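Local coordinates for substrate binding periplasmic protein (Ralstonia solanacearum, PDB 3LOP) that probably serves as the periplasmic receptor of an ABC-type transporter, holding leucine or a related amino acid in the cleft between its two lobes, at residues A[6-11]-A[298-303]; A[54-59]-A[79-84]; A[124-129]-A[162-167]; A[181-186]-A[209-214]. All blocks are in the same frame, centred on the assembly; numbering follows the deposited sequence.

Contact 1 (A[6-11]-A[298-303]); sequences ISVIQS and EAIRRA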
loop_
_atom_site.group_PDB
_atom_site.type_symbol
_atom_site.label_atom_id
_atom_site.label_comp_id
_atom_site.label_asym_id
_atom_site.label_seq_id
_atom_site.Cartn_x
_atom_site.Cartn_y
_atom_site.Cartn_z
ATOM N N ILE A 6 12.928 -10.547 19.593
ATOM C CA ILE A 6 11.507 -10.271 19.430
ATOM C C ILE A 6 11.290 -10.435 17.930
ATOM O O ILE A 6 11.898 -9.722 17.132
ATOM C CB ILE A 6 11.151 -8.831 19.843
ATOM C CG1 ILE A 6 11.415 -8.642 21.338
ATOM C CG2 ILE A 6 9.691 -8.542 19.508
ATOM C CD1 ILE A 6 11.191 -7.228 21.829
ATOM N N SER A 7 10.440 -11.378 17.547
ATOM C CA SER A 7 10.203 -11.632 16.132
ATOM C C SER A 7 8.959 -10.994 15.546
ATOM O O SER A 7 7.936 -10.843 16.217
ATOM C CB SER A 7 10.166 -13.138 15.869
ATOM O OG SER A 7 11.440 -13.724 16.092
ATOM N N VAL A 8 9.077 -10.622 14.275
ATOM C CA VAL A 8 7.999 -10.017 13.506
ATOM C C VAL A 8 8.005 -10.759 12.173
ATOM O O VAL A 8 9.072 -11.090 11.653
ATOM C CB VAL A 8 8.263 -8.512 13.262
ATOM C CG1 VAL A 8 7.169 -7.923 12.380
ATOM C CG2 VAL A 8 8.321 -7.774 14.592
ATOM N N ILE A 9 6.830 -11.038 11.623
ATOM C CA ILE A 9 6.774 -11.759 10.353
ATOM C C ILE A 9 6.100 -10.991 9.222
ATOM O O ILE A 9 5.356 -10.039 9.447
ATOM C CB ILE A 9 6.056 -13.122 10.506
ATOM C CG1 ILE A 9 4.622 -12.918 10.996
ATOM C CG2 ILE A 9 6.832 -14.014 11.473
ATOM C CD1 ILE A 9 3.790 -14.191 10.973
ATOM N N GLN A 10 6.389 -11.423 7.999
ATOM C CA GLN A 10 5.820 -10.831 6.797
ATOM C C GLN A 10 5.574 -11.922 5.769
ATOM O O GLN A 10 6.404 -12.810 5.591
ATOM C CB GLN A 10 6.776 -9.826 6.145
ATOM C CG GLN A 10 6.874 -8.452 6.767
ATOM C CD GLN A 10 7.686 -7.517 5.888
ATOM O OE1 GLN A 10 8.780 -7.865 5.446
ATOM N NE2 GLN A 10 7.154 -6.329 5.627
ATOM N N SER A 11 4.423 -11.859 5.107
ATOM C CA SER A 11 4.115 -12.783 4.025
ATOM C C SER A 11 3.783 -11.823 2.904
ATOM O O SER A 11 2.886 -10.996 3.040
ATOM C CB SER A 11 2.895 -13.658 4.325
ATOM O OG SER A 11 2.651 -14.536 3.228
ATOM N N GLU A 298 7.169 1.022 17.900
ATOM C CA GLU A 298 6.737 1.870 19.006
ATOM C C GLU A 298 5.797 1.085 19.917
ATOM O O GLU A 298 5.861 1.198 21.140
ATOM C CB GLU A 298 6.037 3.121 18.469
ATOM C CG GLU A 298 5.410 4.032 19.529
ATOM C CD GLU A 298 6.404 4.567 20.553
ATOM O OE1 GLU A 298 7.627 4.544 20.299
ATOM O OE2 GLU A 298 5.948 5.027 21.619
ATOM N N ALA A 299 4.921 0.284 19.317
ATOM C CA ALA A 299 3.996 -0.519 20.104
ATOM C C ALA A 299 4.779 -1.553 20.905
ATOM O O ALA A 299 4.488 -1.790 22.074
ATOM C CB ALA A 299 2.986 -1.208 19.194
ATOM N N ILE A 300 5.778 -2.167 20.277
ATOM C CA ILE A 300 6.585 -3.164 20.969
ATOM C C ILE A 300 7.323 -2.510 22.135
ATOM O O ILE A 300 7.426 -3.086 23.218
ATOM C CB ILE A 300 7.597 -3.824 20.006
ATOM C CG1 ILE A 300 6.838 -4.607 18.929
ATOM C CG2 ILE A 300 8.524 -4.756 20.781
ATOM C CD1 ILE A 300 7.723 -5.237 17.869
ATOM N N ARG A 301 7.819 -1.299 21.912
ATOM C CA ARG A 301 8.536 -0.566 22.949
ATOM C C ARG A 301 7.624 -0.316 24.148
ATOM O O ARG A 301 8.025 -0.511 25.296
ATOM C CB ARG A 301 9.037 0.774 22.402
ATOM C CG ARG A 301 9.937 1.531 23.371
ATOM C CD ARG A 301 10.293 2.912 22.841
ATOM N NE ARG A 301 9.148 3.818 22.870
ATOM C CZ ARG A 301 8.585 4.274 23.986
ATOM N NH1 ARG A 301 9.063 3.911 25.170
ATOM N NH2 ARG A 301 7.541 5.090 23.920
ATOM N N ARG A 302 6.395 0.112 23.875
ATOM C CA ARG A 302 5.431 0.389 24.933
ATOM C C ARG A 302 4.970 -0.871 25.656
ATOM O O ARG A 302 4.533 -0.807 26.808
ATOM C CB ARG A 302 4.213 1.116 24.357
ATOM C CG ARG A 302 4.522 2.481 23.769
ATOM C CD ARG A 302 3.242 3.168 23.329
ATOM N NE ARG A 302 3.493 4.474 22.730
ATOM C CZ ARG A 302 2.557 5.400 22.539
ATOM N NH1 ARG A 302 1.302 5.165 22.904
ATOM N NH2 ARG A 302 2.874 6.562 21.986
ATOM N N ALA A 303 5.069 -2.013 24.984
ATOM C CA ALA A 303 4.645 -3.282 25.568
ATOM C C ALA A 303 5.555 -3.751 26.699
ATOM O O ALA A 303 5.181 -4.634 27.472
ATOM C CB ALA A 303 4.560 -4.349 24.487
#

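Contact 2 (A[54-59]-A[79-84]); sequences DEQKIE and TVVGTA. With LEU (leucine), chain B.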
loop_
_atom_site.group_PDB
_atom_site.type_symbol
_atom_site.label_atom_id
_atom_site.label_comp_id
_atom_site.label_asym_id
_atom_site.label_seq_id
_atom_site.Cartn_x
_atom_site.Cartn_y
_atom_site.Cartn_z
ATOM N N ASP A 54 4.812 -15.368 -0.824
ATOM C CA ASP A 54 3.525 -16.020 -1.033
ATOM C C ASP A 54 3.090 -15.909 -2.492
ATOM O O ASP A 54 2.048 -16.438 -2.870
ATOM C CB ASP A 54 2.421 -15.474 -0.102
ATOM C CG ASP A 54 2.221 -13.971 -0.207
ATOM O OD1 ASP A 54 2.556 -13.365 -1.246
ATOM O OD2 ASP A 54 1.685 -13.399 0.769
ATOM N N GLU A 55 3.904 -15.237 -3.310
ATOM C CA GLU A 55 3.615 -15.069 -4.739
ATOM C C GLU A 55 2.240 -14.435 -4.943
ATOM O O GLU A 55 1.659 -14.516 -6.024
ATOM C CB GLU A 55 3.661 -16.435 -5.440
ATOM C CG GLU A 55 4.986 -17.180 -5.290
ATOM C CD GLU A 55 4.953 -18.581 -5.886
ATOM O OE1 GLU A 55 4.713 -18.707 -7.105
ATOM O OE2 GLU A 55 5.169 -19.558 -5.135
ATOM N N GLN A 56 1.754 -13.774 -3.896
ATOM C CA GLN A 56 0.432 -13.148 -3.851
ATOM C C GLN A 56 -0.683 -14.171 -4.062
ATOM O O GLN A 56 -1.808 -13.818 -4.415
ATOM C CB GLN A 56 0.272 -11.999 -4.858
ATOM C CG GLN A 56 -0.834 -11.036 -4.389
ATOM C CD GLN A 56 -1.306 -10.046 -5.434
ATOM O OE1 GLN A 56 -1.508 -10.394 -6.600
ATOM N NE2 GLN A 56 -1.520 -8.811 -5.011
ATOM N N LYS A 57 -0.364 -15.443 -3.852
ATOM C CA LYS A 57 -1.363 -16.497 -3.974
ATOM C C LYS A 57 -2.122 -16.505 -2.653
ATOM O O LYS A 57 -1.533 -16.670 -1.588
ATOM C CB LYS A 57 -0.692 -17.846 -4.219
ATOM C CG LYS A 57 -0.009 -17.937 -5.572
ATOM C CD LYS A 57 0.667 -19.279 -5.774
ATOM C CE LYS A 57 1.287 -19.366 -7.160
ATOM N NZ LYS A 57 1.911 -20.688 -7.410
ATOM N N ILE A 58 -3.433 -16.309 -2.727
ATOM C CA ILE A 58 -4.270 -16.244 -1.535
ATOM C C ILE A 58 -4.071 -17.394 -0.547
ATOM O O ILE A 58 -3.887 -17.162 0.653
ATOM C CB ILE A 58 -5.756 -16.155 -1.932
ATOM C CG1 ILE A 58 -5.965 -14.939 -2.838
ATOM C CG2 ILE A 58 -6.629 -16.027 -0.687
ATOM C CD1 ILE A 58 -7.321 -14.891 -3.497
ATOM N N GLU A 59 -4.107 -18.627 -1.042
ATOM C CA GLU A 59 -3.933 -19.785 -0.174
ATOM C C GLU A 59 -2.543 -19.841 0.447
ATOM O O GLU A 59 -2.382 -20.324 1.570
ATOM C CB GLU A 59 -4.192 -21.084 -0.944
ATOM C CG GLU A 59 -5.629 -21.277 -1.397
ATOM C CD GLU A 59 -5.871 -22.661 -1.974
ATOM O OE1 GLU A 59 -5.690 -23.652 -1.234
ATOM O OE2 GLU A 59 -6.241 -22.762 -3.165
ATOM N N THR A 79 2.617 -5.606 6.857
ATOM C CA THR A 79 2.321 -5.336 5.449
ATOM C C THR A 79 2.010 -6.455 4.453
ATOM O O THR A 79 2.741 -6.643 3.477
ATOM C CB THR A 79 3.470 -4.506 4.840
ATOM O OG1 THR A 79 4.655 -5.313 4.767
ATOM C CG2 THR A 79 3.766 -3.290 5.712
ATOM N N VAL A 80 0.925 -7.186 4.672
ATOM C CA VAL A 80 0.547 -8.234 3.733
ATOM C C VAL A 80 -0.007 -7.542 2.487
ATOM O O VAL A 80 -0.730 -6.546 2.586
ATOM C CB VAL A 80 -0.524 -9.171 4.338
ATOM C CG1 VAL A 80 -1.057 -10.123 3.278
ATOM C CG2 VAL A 80 0.084 -9.962 5.486
ATOM N N VAL A 81 0.341 -8.065 1.317
ATOM C CA VAL A 81 -0.095 -7.487 0.049
ATOM C C VAL A 81 -1.301 -8.199 -0.556
ATOM O O VAL A 81 -1.386 -9.426 -0.535
ATOM C CB VAL A 81 1.055 -7.521 -0.982
ATOM C CG1 VAL A 81 0.565 -7.040 -2.343
ATOM C CG2 VAL A 81 2.214 -6.670 -0.493
ATOM N N GLY A 82 -2.230 -7.414 -1.096
ATOM C CA GLY A 82 -3.405 -7.978 -1.731
ATOM C C GLY A 82 -4.674 -7.944 -0.907
ATOM O O GLY A 82 -4.746 -8.548 0.164
ATOM N N THR A 83 -5.681 -7.237 -1.408
ATOM C CA THR A 83 -6.959 -7.150 -0.717
ATOM C C THR A 83 -7.522 -8.550 -0.503
ATOM O O THR A 83 -7.984 -8.878 0.591
ATOM C CB THR A 83 -7.974 -6.310 -1.530
ATOM O OG1 THR A 83 -7.557 -4.941 -1.534
ATOM C CG2 THR A 83 -9.361 -6.391 -0.917
ATOM N N ALA A 84 -7.479 -9.377 -1.545
ATOM C CA ALA A 84 -8.002 -10.737 -1.440
ATOM C C ALA A 84 -7.201 -11.563 -0.440
ATOM O O ALA A 84 -7.758 -12.384 0.288
ATOM C CB ALA A 84 -7.988 -11.421 -2.812
HETATM N N LEU B . -2.074 -4.638 -1.780
HETATM C CA LEU B . -2.019 -4.596 -3.268
HETATM C C LEU B . -0.853 -3.740 -3.721
HETATM O O LEU B . -0.426 -3.920 -4.879
HETATM C CB LEU B . -3.316 -4.017 -3.802
HETATM C CG LEU B . -4.443 -4.749 -3.083
HETATM C CD1 LEU B . -5.533 -3.829 -2.758
HETATM C CD2 LEU B . -4.922 -5.875 -3.908
HETATM O OXT LEU B . -0.389 -2.902 -2.914
HETATM O O HOH W 1 0.945 -10.687 0.287
#

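Contact 3 (A[124-129]-A[162-167]); sequences SYQQEI and ERTLKA. With LEU (leucine), chain B.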
loop_
_atom_site.group_PDB
_atom_site.type_symbol
_atom_site.label_atom_id
_atom_site.label_comp_id
_atom_site.label_asym_id
_atom_site.label_seq_id
_atom_site.Cartn_x
_atom_site.Cartn_y
_atom_site.Cartn_z
ATOM N N SER A 124 -7.621 5.188 3.400
ATOM C CA SER A 124 -8.262 4.163 2.575
ATOM C C SER A 124 -8.427 4.450 1.086
ATOM O O SER A 124 -8.293 5.585 0.633
ATOM C CB SER A 124 -9.644 3.859 3.145
ATOM O OG SER A 124 -10.543 4.911 2.826
ATOM N N TYR A 125 -8.742 3.400 0.331
ATOM C CA TYR A 125 -8.970 3.535 -1.103
ATOM C C TYR A 125 -10.164 4.446 -1.353
ATOM O O TYR A 125 -10.166 5.228 -2.305
ATOM C CB TYR A 125 -9.260 2.181 -1.761
ATOM C CG TYR A 125 -8.079 1.251 -1.885
ATOM C CD1 TYR A 125 -6.779 1.743 -1.984
ATOM C CD2 TYR A 125 -8.270 -0.127 -1.970
ATOM C CE1 TYR A 125 -5.696 0.884 -2.168
ATOM C CE2 TYR A 125 -7.201 -0.993 -2.154
ATOM C CZ TYR A 125 -5.916 -0.481 -2.252
ATOM O OH TYR A 125 -4.849 -1.324 -2.426
ATOM N N GLN A 126 -11.187 4.342 -0.507
ATOM C CA GLN A 126 -12.367 5.180 -0.681
ATOM C C GLN A 126 -12.006 6.652 -0.509
ATOM O O GLN A 126 -12.520 7.507 -1.225
ATOM C CB GLN A 126 -13.463 4.793 0.312
ATOM C CG GLN A 126 -14.816 5.446 0.016
ATOM C CD GLN A 126 -15.340 5.107 -1.371
ATOM O OE1 GLN A 126 -15.502 3.935 -1.716
ATOM N NE2 GLN A 126 -15.609 6.134 -2.173
ATOM N N GLN A 127 -11.118 6.951 0.436
ATOM C CA GLN A 127 -10.698 8.331 0.637
ATOM C C GLN A 127 -9.949 8.810 -0.602
ATOM O O GLN A 127 -10.133 9.944 -1.041
ATOM C CB GLN A 127 -9.794 8.461 1.865
ATOM C CG GLN A 127 -10.486 8.205 3.192
ATOM C CD GLN A 127 -9.566 8.462 4.370
ATOM O OE1 GLN A 127 -9.319 9.612 4.743
ATOM N NE2 GLN A 127 -9.037 7.394 4.951
ATOM N N GLU A 128 -9.105 7.942 -1.158
ATOM C CA GLU A 128 -8.336 8.267 -2.358
ATOM C C GLU A 128 -9.280 8.537 -3.527
ATOM O O GLU A 128 -9.139 9.533 -4.242
ATOM C CB GLU A 128 -7.415 7.105 -2.748
ATOM C CG GLU A 128 -6.252 6.829 -1.809
ATOM C CD GLU A 128 -5.347 5.734 -2.352
ATOM O OE1 GLU A 128 -4.910 5.857 -3.516
ATOM O OE2 GLU A 128 -5.072 4.754 -1.626
ATOM N N ILE A 129 -10.239 7.637 -3.716
ATOM C CA ILE A 129 -11.204 7.749 -4.799
ATOM C C ILE A 129 -12.062 9.004 -4.666
ATOM O O ILE A 129 -12.248 9.740 -5.636
ATOM C CB ILE A 129 -12.094 6.485 -4.864
ATOM C CG1 ILE A 129 -11.230 5.282 -5.255
ATOM C CG2 ILE A 129 -13.223 6.683 -5.865
ATOM C CD1 ILE A 129 -11.942 3.944 -5.182
ATOM N N GLU A 162 -18.092 4.305 -8.462
ATOM C CA GLU A 162 -19.522 4.432 -8.732
ATOM C C GLU A 162 -20.205 5.247 -7.639
ATOM O O GLU A 162 -21.076 6.070 -7.921
ATOM C CB GLU A 162 -20.184 3.054 -8.823
ATOM C CG GLU A 162 -19.676 2.193 -9.965
ATOM C CD GLU A 162 -20.440 0.889 -10.103
ATOM O OE1 GLU A 162 -20.632 0.199 -9.079
ATOM O OE2 GLU A 162 -20.843 0.552 -11.237
ATOM N N ARG A 163 -19.804 5.015 -6.394
ATOM C CA ARG A 163 -20.390 5.725 -5.262
ATOM C C ARG A 163 -20.119 7.222 -5.346
ATOM O O ARG A 163 -21.029 8.038 -5.185
ATOM C CB ARG A 163 -19.832 5.170 -3.948
ATOM C CG ARG A 163 -20.419 5.814 -2.699
ATOM C CD ARG A 163 -19.870 5.153 -1.447
ATOM N NE ARG A 163 -20.129 3.717 -1.449
ATOM C CZ ARG A 163 -19.648 2.864 -0.550
ATOM N NH1 ARG A 163 -18.875 3.300 0.436
ATOM N NH2 ARG A 163 -19.935 1.572 -0.641
ATOM N N THR A 164 -18.866 7.583 -5.601
ATOM C CA THR A 164 -18.492 8.985 -5.699
ATOM C C THR A 164 -19.198 9.651 -6.876
ATOM O O THR A 164 -19.727 10.754 -6.749
ATOM C CB THR A 164 -16.966 9.141 -5.862
ATOM O OG1 THR A 164 -16.303 8.497 -4.765
ATOM C CG2 THR A 164 -16.576 10.620 -5.877
ATOM N N LEU A 165 -19.226 8.978 -8.021
ATOM C CA LEU A 165 -19.876 9.553 -9.192
ATOM C C LEU A 165 -21.378 9.720 -8.993
ATOM O O LEU A 165 -21.966 10.696 -9.463
ATOM C CB LEU A 165 -19.596 8.699 -10.432
ATOM C CG LEU A 165 -18.158 8.769 -10.959
ATOM C CD1 LEU A 165 -18.009 7.853 -12.172
ATOM C CD2 LEU A 165 -17.816 10.210 -11.329
ATOM N N LYS A 166 -21.997 8.776 -8.288
ATOM C CA LYS A 166 -23.433 8.842 -8.035
ATOM C C LYS A 166 -23.774 10.109 -7.253
ATOM O O LYS A 166 -24.838 10.703 -7.448
ATOM C CB LYS A 166 -23.894 7.611 -7.249
ATOM C CG LYS A 166 -25.400 7.565 -7.003
ATOM C CD LYS A 166 -25.788 6.331 -6.206
ATOM C CE LYS A 166 -27.285 6.294 -5.932
ATOM N NZ LYS A 166 -28.079 6.249 -7.190
ATOM N N ALA A 167 -22.866 10.516 -6.373
ATOM C CA ALA A 167 -23.060 11.714 -5.562
ATOM C C ALA A 167 -23.112 12.956 -6.447
ATOM O O ALA A 167 -23.539 14.027 -6.010
ATOM C CB ALA A 167 -21.933 11.845 -4.544
HETATM N N LEU B . -2.074 -4.638 -1.780
HETATM C CA LEU B . -2.019 -4.596 -3.268
HETATM C C LEU B . -0.853 -3.740 -3.721
HETATM O O LEU B . -0.426 -3.920 -4.879
HETATM C CB LEU B . -3.316 -4.017 -3.802
HETATM C CG LEU B . -4.443 -4.749 -3.083
HETATM C CD1 LEU B . -5.533 -3.829 -2.758
HETATM C CD2 LEU B . -4.922 -5.875 -3.908
HETATM O OXT LEU B . -0.389 -2.902 -2.914
#

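Contact 4 (A[181-186]-A[209-214]); sequences NTANVG and AAQFVR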
loop_
_atom_site.group_PDB
_atom_site.type_symbol
_atom_site.label_atom_id
_atom_site.label_comp_id
_atom_site.label_asym_id
_atom_site.label_seq_id
_atom_site.Cartn_x
_atom_site.Cartn_y
_atom_site.Cartn_z
ATOM N N ASN A 181 -2.795 -11.240 -10.363
ATOM C CA ASN A 181 -1.499 -11.902 -10.418
ATOM C C ASN A 181 -0.946 -12.025 -11.833
ATOM O O ASN A 181 -0.105 -12.880 -12.115
ATOM C CB ASN A 181 -1.575 -13.282 -9.761
ATOM C CG ASN A 181 -0.621 -13.416 -8.590
ATOM O OD1 ASN A 181 0.058 -12.457 -8.214
ATOM N ND2 ASN A 181 -0.562 -14.607 -8.006
ATOM N N THR A 182 -1.429 -11.167 -12.724
ATOM C CA THR A 182 -0.956 -11.151 -14.102
ATOM C C THR A 182 -0.904 -9.703 -14.553
ATOM O O THR A 182 -1.320 -8.799 -13.826
ATOM C CB THR A 182 -1.910 -11.882 -15.074
ATOM O OG1 THR A 182 -3.037 -11.041 -15.353
ATOM C CG2 THR A 182 -2.393 -13.191 -14.480
ATOM N N ALA A 183 -0.390 -9.497 -15.758
ATOM C CA ALA A 183 -0.314 -8.173 -16.354
ATOM C C ALA A 183 -0.957 -8.291 -17.736
ATOM O O ALA A 183 -0.603 -7.567 -18.663
ATOM C CB ALA A 183 1.137 -7.727 -16.478
ATOM N N ASN A 184 -1.901 -9.220 -17.863
ATOM C CA ASN A 184 -2.592 -9.437 -19.133
ATOM C C ASN A 184 -3.698 -8.407 -19.306
ATOM O O ASN A 184 -4.876 -8.687 -19.070
ATOM C CB ASN A 184 -3.172 -10.852 -19.190
ATOM C CG ASN A 184 -2.097 -11.923 -19.123
ATOM O OD1 ASN A 184 -1.004 -11.753 -19.665
ATOM N ND2 ASN A 184 -2.408 -13.036 -18.472
ATOM N N VAL A 185 -3.301 -7.216 -19.743
ATOM C CA VAL A 185 -4.226 -6.106 -19.924
ATOM C C VAL A 185 -4.590 -5.795 -21.375
ATOM O O VAL A 185 -5.325 -4.845 -21.637
ATOM C CB VAL A 185 -3.648 -4.823 -19.289
ATOM C CG1 VAL A 185 -3.448 -5.027 -17.790
ATOM C CG2 VAL A 185 -2.322 -4.474 -19.944
ATOM N N GLY A 186 -4.083 -6.594 -22.311
ATOM C CA GLY A 186 -4.373 -6.359 -23.717
ATOM C C GLY A 186 -5.836 -6.077 -24.019
ATOM O O GLY A 186 -6.164 -5.037 -24.596
ATOM N N ALA A 209 -0.855 -2.071 -14.211
ATOM C CA ALA A 209 -1.049 -0.636 -14.382
ATOM C C ALA A 209 -0.009 -0.091 -15.361
ATOM O O ALA A 209 -0.342 0.663 -16.276
ATOM C CB ALA A 209 -0.926 0.081 -13.037
ATOM N N ALA A 210 1.247 -0.481 -15.164
ATOM C CA ALA A 210 2.338 -0.029 -16.023
ATOM C C ALA A 210 2.147 -0.481 -17.466
ATOM O O ALA A 210 2.313 0.308 -18.399
ATOM C CB ALA A 210 3.668 -0.540 -15.486
ATOM N N GLN A 211 1.796 -1.750 -17.654
ATOM C CA GLN A 211 1.584 -2.272 -18.996
ATOM C C GLN A 211 0.398 -1.586 -19.661
ATOM O O GLN A 211 0.446 -1.261 -20.848
ATOM C CB GLN A 211 1.371 -3.784 -18.954
ATOM C CG GLN A 211 2.644 -4.550 -18.641
ATOM C CD GLN A 211 3.688 -4.403 -19.732
ATOM O OE1 GLN A 211 4.857 -4.733 -19.536
ATOM N NE2 GLN A 211 3.266 -3.915 -20.897
ATOM N N PHE A 212 -0.666 -1.353 -18.899
ATOM C CA PHE A 212 -1.829 -0.685 -19.464
ATOM C C PHE A 212 -1.459 0.729 -19.910
ATOM O O PHE A 212 -1.761 1.137 -21.029
ATOM C CB PHE A 212 -2.970 -0.597 -18.445
ATOM C CG PHE A 212 -4.165 0.148 -18.962
ATOM C CD1 PHE A 212 -5.166 -0.515 -19.665
ATOM C CD2 PHE A 212 -4.252 1.530 -18.816
ATOM C CE1 PHE A 212 -6.233 0.194 -20.223
ATOM C CE2 PHE A 212 -5.310 2.245 -19.369
ATOM C CZ PHE A 212 -6.303 1.575 -20.075
ATOM N N VAL A 213 -0.804 1.478 -19.030
ATOM C CA VAL A 213 -0.416 2.846 -19.354
ATOM C C VAL A 213 0.493 2.930 -20.578
ATOM O O VAL A 213 0.250 3.737 -21.475
ATOM C CB VAL A 213 0.272 3.530 -18.148
ATOM C CG1 VAL A 213 0.800 4.899 -18.547
ATOM C CG2 VAL A 213 -0.726 3.679 -17.011
ATOM N N ARG A 214 1.529 2.096 -20.627
ATOM C CA ARG A 214 2.442 2.120 -21.766
ATOM C C ARG A 214 1.718 1.836 -23.077
ATOM O O ARG A 214 1.871 2.571 -24.053
ATOM C CB ARG A 214 3.572 1.097 -21.582
ATOM C CG ARG A 214 4.526 1.028 -22.778
ATOM C CD ARG A 214 5.600 -0.046 -22.611
ATOM N NE ARG A 214 6.690 0.356 -21.725
ATOM C CZ ARG A 214 7.591 1.293 -22.009
ATOM N NH1 ARG A 214 7.542 1.942 -23.165
ATOM N NH2 ARG A 214 8.554 1.573 -21.141
#

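Contact 1 (A[6-11]-A[298-303])
Ile6 and Ile300 lie alongside each other, their side chains running in opposite directions, so that methyls rather than backbones make the contact. Ile6 CD1 comes to 3.8 Å from Ile300 CG2, the closest approach between strand and helix. Ile6 CG2 sits next to both methyls of Ile300, 4.2 Å from CG2 and from CD1. One place further along the same face of the strand, Val8 CG2 meets Ile300 CD1 at 4.2 Å. A chi1 of -65° and an extended chi2 of 177° splay the two methyls of Ile300, which lets this one helix residue serve two strand residues. Branched aliphatic residues suit this face, while Ser7, on the other side of the strand, turns its hydroxyl to Arg48. The strand is an inner one of a parallel sheet, between 47-53 and 74-78, in a Rossmann-like lobe of the type I periplasmic binding protein fold; helix 284-303 returns from far along the chain to cover it. Leu49 and Leu78 of the flanking strands extend the apolar layer around Val8. On an adjoining side of the helix, the small Ala299 and Ala303 pack on helix 309-317. On a further side, Glu298 is gripped by two arginines. Arg301 binds it side-on, NE to Glu298 OE1 at 3.1 Å and NH2 to Glu298 OE2 at 2.8 Å, with OE1 met from 37° above the carboxylate plane. Arg302 NE takes the anti side of Glu298 OE2, also at 2.8 Å, so OE2 accepts from two arginines, three and four residues further along the helix.

Contact 2 (A[54-59]-A[79-84])
With CG swung opposite its backbone N (chi1 -156°) and the rest of the chain extended, Gln56 carries its amide across to Val81 CG1 and the CA of Gly82, its side chain crossing that of Val81 at about a right angle. In Ile58, CG1 lies beside the backbone N and the chain is extended beyond it, which puts CD1 3.6 Å from Ala84 CB, a small methyl that lets the two helix starts come close. Gly82 suits its place twice over: its phi of 102° is unfavourable for residues with a CB, and glycine lets the Gln56 amide lie against its CA. Between the segments a water lies 2.9 Å from Asp54 OD2 and 2.8 Å from Val81 O, placed to link the two segments. Asp54 also opens a type I' turn, closed by Lys57 N bonding to Asp54 O at 2.8 Å, which presents Gln56 to the other segment. The same methyl that meets Gln56, Val81 CG1, also lies 3.6 Å from the N of the bound leucine, so Gln56 is second-shell to the pocket. Ala106, Gln18 and Arg285 hydrogen-bond the ligand. Both segments follow C-terminal ends of parallel strands, where this fold opens its cleft: 54-59 leads from strand 47-53 into helix 58-71, while residues 79-84 lead from strand 74-78 into helix 83-91, and Val80 packs between those two helices.

Contact 3 (A[124-129]-A[162-167])
Gln126 and Thr164 provide the polar part of the contact, their side chains passing in opposite directions with Gln126 NE2 3.6 Å from Thr164 OG1. What joins them is a shared partner: both hydrogen-bond Asp130 OD1, one turn further along the first helix, and Thr164 OG1 is also bonded to Gly160 O of its own helix. A bend at chi2 (58°) folds the Gln126 chain so that its amide can face two ways. Its other end, OE1, lies over one face of the Arg163 guanidinium, 4.1 Å from NH1, with the two planes only 16° apart. A long, flexible arginine suits this exposed margin. The helices, 125-138 and 152-166, flank strand 144-149 in sequence and pack together in the second alpha/beta lobe; their local axes run broadly parallel, at 40° and 10.5 Å apart. Van der Waals contact lies deeper: the methyl Ile129 CG2 rests 3.7 Å from the hydroxyl oxygen Thr164 OG1, and Val161 continues the packing around Ile129. Threonine fits here because its hydroxyl bonds Asp130 while the compact side chain packs on Ile133 and Thr134. Capping fixes the start of the first helix, Ser124 OG accepting from Gln127 N at 3.2 Å. Ligand contact falls to the next residue: Tyr125 lines the leucine pocket, with the ligand's CD1 at its ring edge but modelled too close for the detail to be relied on, and it also belongs to the magnesium site.

Contact 4 (A[181-186]-A[209-214])
Val185 points its side chain at helix 206-218 and sets one methyl, CG2, against the backbone between Gln211 and Phe212. At chi1 -61° this methyl stands between the valine's own N and carbonyl carbon, facing the helix: CG2 is 3.7 Å from Phe212 N, 3.9 Å from Gln211 CB and 4.2 Å from Phe212 CB. A compact branched residue can place a methyl directly against the helix backbone. Ala183 faces the same way with its single methyl, CB, 4.1 Å from Gln211 CG. Gln211 thus contributes only the aliphatic base of its side chain, while a bend at chi2 (-65°) leads its amide away. Between the two inward residues Asn184 points outward, as the centre of an inverse gamma turn, and its N makes a weak bond to Thr182 OG1; a polar residue suits this exposed crest. Phe212 turns its ring past the valine towards the sheet, against Ile200 and Leu202, and its ring meets that of Tyr216, the planes about 10° apart. Residues 181-186 belong to the loop between edge strand 174-178 and helix 186-194, and cross one side of helix 206-218, which follows strand 199-203, while Ala210 and Val213 pack that helix against helix 233-240.

How the contacts relate
From the N terminus, segment 6-11, on the first strand, opens the longest loop, closed by contact 1 when helix 284-303 returns to the first lobe; the other three contacts all nest inside it, in series and without crossing. Contact 2 closes first, joining two neighbouring strand-to-helix connections of the first lobe, and it touches contact 1 through Ser11 and Asp54. Contact 3 then pairs helices of the second lobe, and contact 4 ties a later loop of that lobe to helix 206-218. The lobes meet where contacts 2 and 3 both reach the bound leucine, and again where Glu55 O of contact 2 probably accepts a hydrogen bond from Asn181 ND2 of contact 4. Contacts 3 and 4 do not touch.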